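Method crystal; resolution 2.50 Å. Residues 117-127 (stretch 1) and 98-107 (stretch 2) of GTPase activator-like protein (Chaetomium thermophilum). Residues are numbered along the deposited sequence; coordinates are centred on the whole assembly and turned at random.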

# COMPACT_ATOMS: atom_id res chain seq x y z
N TYR A 117 19.39 -12.36 -9.47
CA TYR A 117 19.99 -11.96 -10.73
C TYR A 117 18.99 -11.42 -11.76
O TYR A 117 19.26 -10.42 -12.44
CB TYR A 117 20.76 -13.15 -11.31
CG TYR A 117 22.04 -13.48 -10.57
CD1 TYR A 117 23.11 -12.59 -10.58
CD2 TYR A 117 22.20 -14.68 -9.89
CE1 TYR A 117 24.28 -12.88 -9.92
CE2 TYR A 117 23.39 -14.98 -9.23
CZ TYR A 117 24.43 -14.08 -9.26
OH TYR A 117 25.62 -14.34 -8.62
N GLN A 118 17.84 -12.08 -11.88
CA GLN A 118 16.80 -11.63 -12.81
C GLN A 118 16.32 -10.22 -12.48
O GLN A 118 16.25 -9.36 -13.35
CB GLN A 118 15.59 -12.53 -12.75
CG GLN A 118 15.86 -13.97 -13.01
CD GLN A 118 14.59 -14.65 -13.40
OE1 GLN A 118 13.91 -15.21 -12.56
NE2 GLN A 118 14.24 -14.57 -14.66
N LEU A 119 15.95 -10.04 -11.21
CA LEU A 119 15.61 -8.77 -10.58
C LEU A 119 16.59 -7.71 -10.96
O LEU A 119 16.22 -6.68 -11.51
CB LEU A 119 15.76 -8.93 -9.07
CG LEU A 119 14.77 -8.55 -7.97
CD1 LEU A 119 14.38 -7.08 -8.01
CD2 LEU A 119 13.52 -9.39 -8.01
N VAL A 120 17.87 -7.96 -10.67
CA VAL A 120 18.91 -6.97 -10.94
C VAL A 120 19.04 -6.74 -12.46
O VAL A 120 19.15 -5.60 -12.92
CB VAL A 120 20.26 -7.41 -10.33
CG1 VAL A 120 21.39 -6.54 -10.84
CG2 VAL A 120 20.21 -7.37 -8.81
N ALA A 121 18.99 -7.81 -13.23
CA ALA A 121 19.06 -7.67 -14.67
C ALA A 121 17.97 -6.74 -15.12
O ALA A 121 18.22 -5.76 -15.84
CB ALA A 121 18.91 -9.01 -15.36
N LEU A 122 16.75 -7.04 -14.71
CA LEU A 122 15.64 -6.24 -15.20
C LEU A 122 15.81 -4.79 -14.75
O LEU A 122 15.67 -3.86 -15.54
CB LEU A 122 14.31 -6.81 -14.72
CG LEU A 122 13.08 -6.11 -15.29
CD1 LEU A 122 13.09 -6.09 -16.82
CD2 LEU A 122 11.83 -6.80 -14.81
N GLU A 123 16.14 -4.61 -13.48
CA GLU A 123 16.39 -3.31 -12.92
C GLU A 123 17.41 -2.55 -13.75
O GLU A 123 17.19 -1.38 -14.07
CB GLU A 123 16.84 -3.47 -11.47
CG GLU A 123 17.53 -2.28 -10.84
CD GLU A 123 18.08 -2.63 -9.46
OE1 GLU A 123 17.25 -2.94 -8.59
OE2 GLU A 123 19.32 -2.63 -9.27
N GLN A 124 18.51 -3.21 -14.11
CA GLN A 124 19.56 -2.59 -14.91
C GLN A 124 19.16 -2.40 -16.34
O GLN A 124 19.53 -1.41 -16.94
CB GLN A 124 20.84 -3.40 -14.88
CG GLN A 124 21.48 -3.45 -13.51
CD GLN A 124 21.80 -2.07 -12.94
OE1 GLN A 124 22.47 -1.25 -13.58
NE2 GLN A 124 21.32 -1.81 -11.72
N LEU A 125 18.40 -3.34 -16.90
CA LEU A 125 17.92 -3.21 -18.27
C LEU A 125 17.06 -1.96 -18.39
O LEU A 125 17.18 -1.20 -19.35
CB LEU A 125 17.11 -4.44 -18.69
CG LEU A 125 16.62 -4.48 -20.13
CD1 LEU A 125 17.81 -4.51 -21.07
CD2 LEU A 125 15.68 -5.65 -20.44
N THR A 126 16.19 -1.77 -17.40
CA THR A 126 15.24 -0.66 -17.43
C THR A 126 15.81 0.64 -16.86
O THR A 126 15.18 1.69 -16.99
CB THR A 126 13.97 -1.01 -16.64
OG1 THR A 126 14.33 -1.29 -15.27
CG2 THR A 126 13.29 -2.23 -17.22
N ASN A 127 16.98 0.56 -16.21
CA ASN A 127 17.57 1.72 -15.54
C ASN A 127 16.69 2.13 -14.37
O ASN A 127 16.32 3.28 -14.23
CB ASN A 127 17.74 2.88 -16.52
CG ASN A 127 18.37 4.10 -15.89
OD1 ASN A 127 19.18 4.00 -14.98
ND2 ASN A 127 18.00 5.25 -16.38
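Stretch 2 98-107: ERSEYFHTLT

Stretch 2 packs against stretch 1 as an antiparallel helix pair, held by two interlocking leucines and closed by side chain-to-backbone hydrogen bonds toward each end. Residues 98-107 are helical throughout and continue a helix that begins earlier in the chain; their axis runs at 164° to that of helix 117-126 and approaches it to 9.7 Å. The backbones draw nearer where Gln 118 faces Leu 106 (CA to CA 5.9 Å) than where Leu 122 faces Phe 103 (CA to CA 7.2 Å).

Leu 106 points toward stretch 1 and fits as a knob among Gln 118, Ala 121, Leu 122 and Leu 125, with its CD2 3.7 Å from Leu 125 CD2 and 3.9 Å from Ala 121 CB. Leu 125 returns the arrangement, entering a hole formed by Arg 99, Tyr 102, Phe 103 and Leu 106; its CD2 lies 3.9 Å from Phe 103 CB. Beside these knobs, Leu 122 CD1 meets the edge of the Phe 103 ring, 3.8 Å from Phe 103 CD1.

Polar contacts use carbonyls near the C-terminal ends of both segments. Gln 118 NE2 donates to Leu 106 O at 2.6 Å, while Arg 99 NH1 donates to Leu 125 O at 3.0 Å and Arg 99 NH2 makes a weak bond to Leu 125 O at 3.3 Å; Leu 125 CD1 lies over one face of the guanidinium.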

# COMPACT_ATOMS: atom_id res chain seq x y z
N GLU A 98 17.00 -5.34 -29.77
CA GLU A 98 18.03 -5.96 -28.93
C GLU A 98 17.58 -5.98 -27.45
O GLU A 98 17.76 -6.99 -26.75
CB GLU A 98 19.38 -5.25 -29.10
CG GLU A 98 20.12 -5.67 -30.37
CD GLU A 98 21.32 -4.79 -30.73
OE1 GLU A 98 21.37 -3.61 -30.32
OE2 GLU A 98 22.21 -5.29 -31.47
N ARG A 99 16.99 -4.87 -27.00
CA ARG A 99 16.41 -4.81 -25.66
C ARG A 99 15.30 -5.83 -25.50
O ARG A 99 15.12 -6.39 -24.42
CB ARG A 99 15.86 -3.42 -25.37
CG ARG A 99 16.94 -2.38 -25.13
CD ARG A 99 16.30 -1.03 -25.00
NE ARG A 99 15.37 -1.02 -23.88
CZ ARG A 99 15.74 -0.88 -22.62
NH1 ARG A 99 17.02 -0.73 -22.29
NH2 ARG A 99 14.82 -0.90 -21.67
N SER A 100 14.56 -6.07 -26.56
CA SER A 100 13.48 -7.02 -26.48
C SER A 100 14.02 -8.41 -26.26
O SER A 100 13.41 -9.22 -25.59
CB SER A 100 12.61 -6.97 -27.72
OG SER A 100 11.28 -7.26 -27.35
N GLU A 101 15.18 -8.69 -26.82
CA GLU A 101 15.72 -10.03 -26.74
C GLU A 101 16.37 -10.27 -25.40
O GLU A 101 16.37 -11.38 -24.86
CB GLU A 101 16.72 -10.24 -27.87
CG GLU A 101 17.05 -11.70 -28.10
CD GLU A 101 17.85 -11.91 -29.37
OE1 GLU A 101 17.49 -11.30 -30.43
OE2 GLU A 101 18.84 -12.69 -29.28
N TYR A 102 16.92 -9.21 -24.85
CA TYR A 102 17.45 -9.28 -23.52
C TYR A 102 16.32 -9.51 -22.51
O TYR A 102 16.39 -10.40 -21.67
CB TYR A 102 18.25 -8.02 -23.21
CG TYR A 102 19.39 -7.73 -24.20
CD1 TYR A 102 19.93 -8.73 -25.00
CD2 TYR A 102 19.93 -6.46 -24.31
CE1 TYR A 102 20.95 -8.45 -25.90
CE2 TYR A 102 20.95 -6.18 -25.19
CZ TYR A 102 21.45 -7.18 -25.97
OH TYR A 102 22.46 -6.90 -26.83
N PHE A 103 15.24 -8.76 -22.63
CA PHE A 103 14.13 -8.94 -21.70
C PHE A 103 13.62 -10.40 -21.69
O PHE A 103 13.39 -10.97 -20.64
CB PHE A 103 13.02 -7.96 -22.02
CG PHE A 103 11.77 -8.17 -21.23
CD1 PHE A 103 11.61 -7.57 -19.99
CD2 PHE A 103 10.74 -8.96 -21.73
CE1 PHE A 103 10.45 -7.75 -19.25
CE2 PHE A 103 9.58 -9.15 -20.99
CZ PHE A 103 9.43 -8.55 -19.76
N HIS A 104 13.44 -11.01 -22.84
CA HIS A 104 12.89 -12.35 -22.87
C HIS A 104 13.86 -13.40 -22.39
O HIS A 104 13.46 -14.39 -21.78
CB HIS A 104 12.36 -12.66 -24.24
CG HIS A 104 11.17 -11.83 -24.59
ND1 HIS A 104 11.20 -10.82 -25.52
CD2 HIS A 104 9.92 -11.83 -24.07
CE1 HIS A 104 10.02 -10.24 -25.59
NE2 HIS A 104 9.22 -10.84 -24.72
N THR A 105 15.15 -13.17 -22.64
CA THR A 105 16.20 -14.00 -22.10
C THR A 105 16.21 -13.92 -20.57
O THR A 105 16.21 -14.94 -19.88
CB THR A 105 17.57 -13.55 -22.62
OG1 THR A 105 17.63 -13.68 -24.04
CG2 THR A 105 18.71 -14.34 -22.00
N LEU A 106 16.23 -12.71 -20.03
CA LEU A 106 16.38 -12.56 -18.60
C LEU A 106 15.12 -12.88 -17.79
O LEU A 106 15.24 -13.19 -16.62
CB LEU A 106 16.90 -11.16 -18.26
CG LEU A 106 15.88 -10.01 -18.22
CD1 LEU A 106 15.14 -9.90 -16.88
CD2 LEU A 106 16.60 -8.71 -18.53
N THR A 107 13.94 -12.81 -18.38
CA THR A 107 12.69 -12.88 -17.62
C THR A 107 12.04 -14.24 -17.64
O THR A 107 11.22 -14.53 -16.76
CB THR A 107 11.65 -11.90 -18.15
OG1 THR A 107 11.49 -12.09 -19.56
CG2 THR A 107 12.07 -10.52 -17.89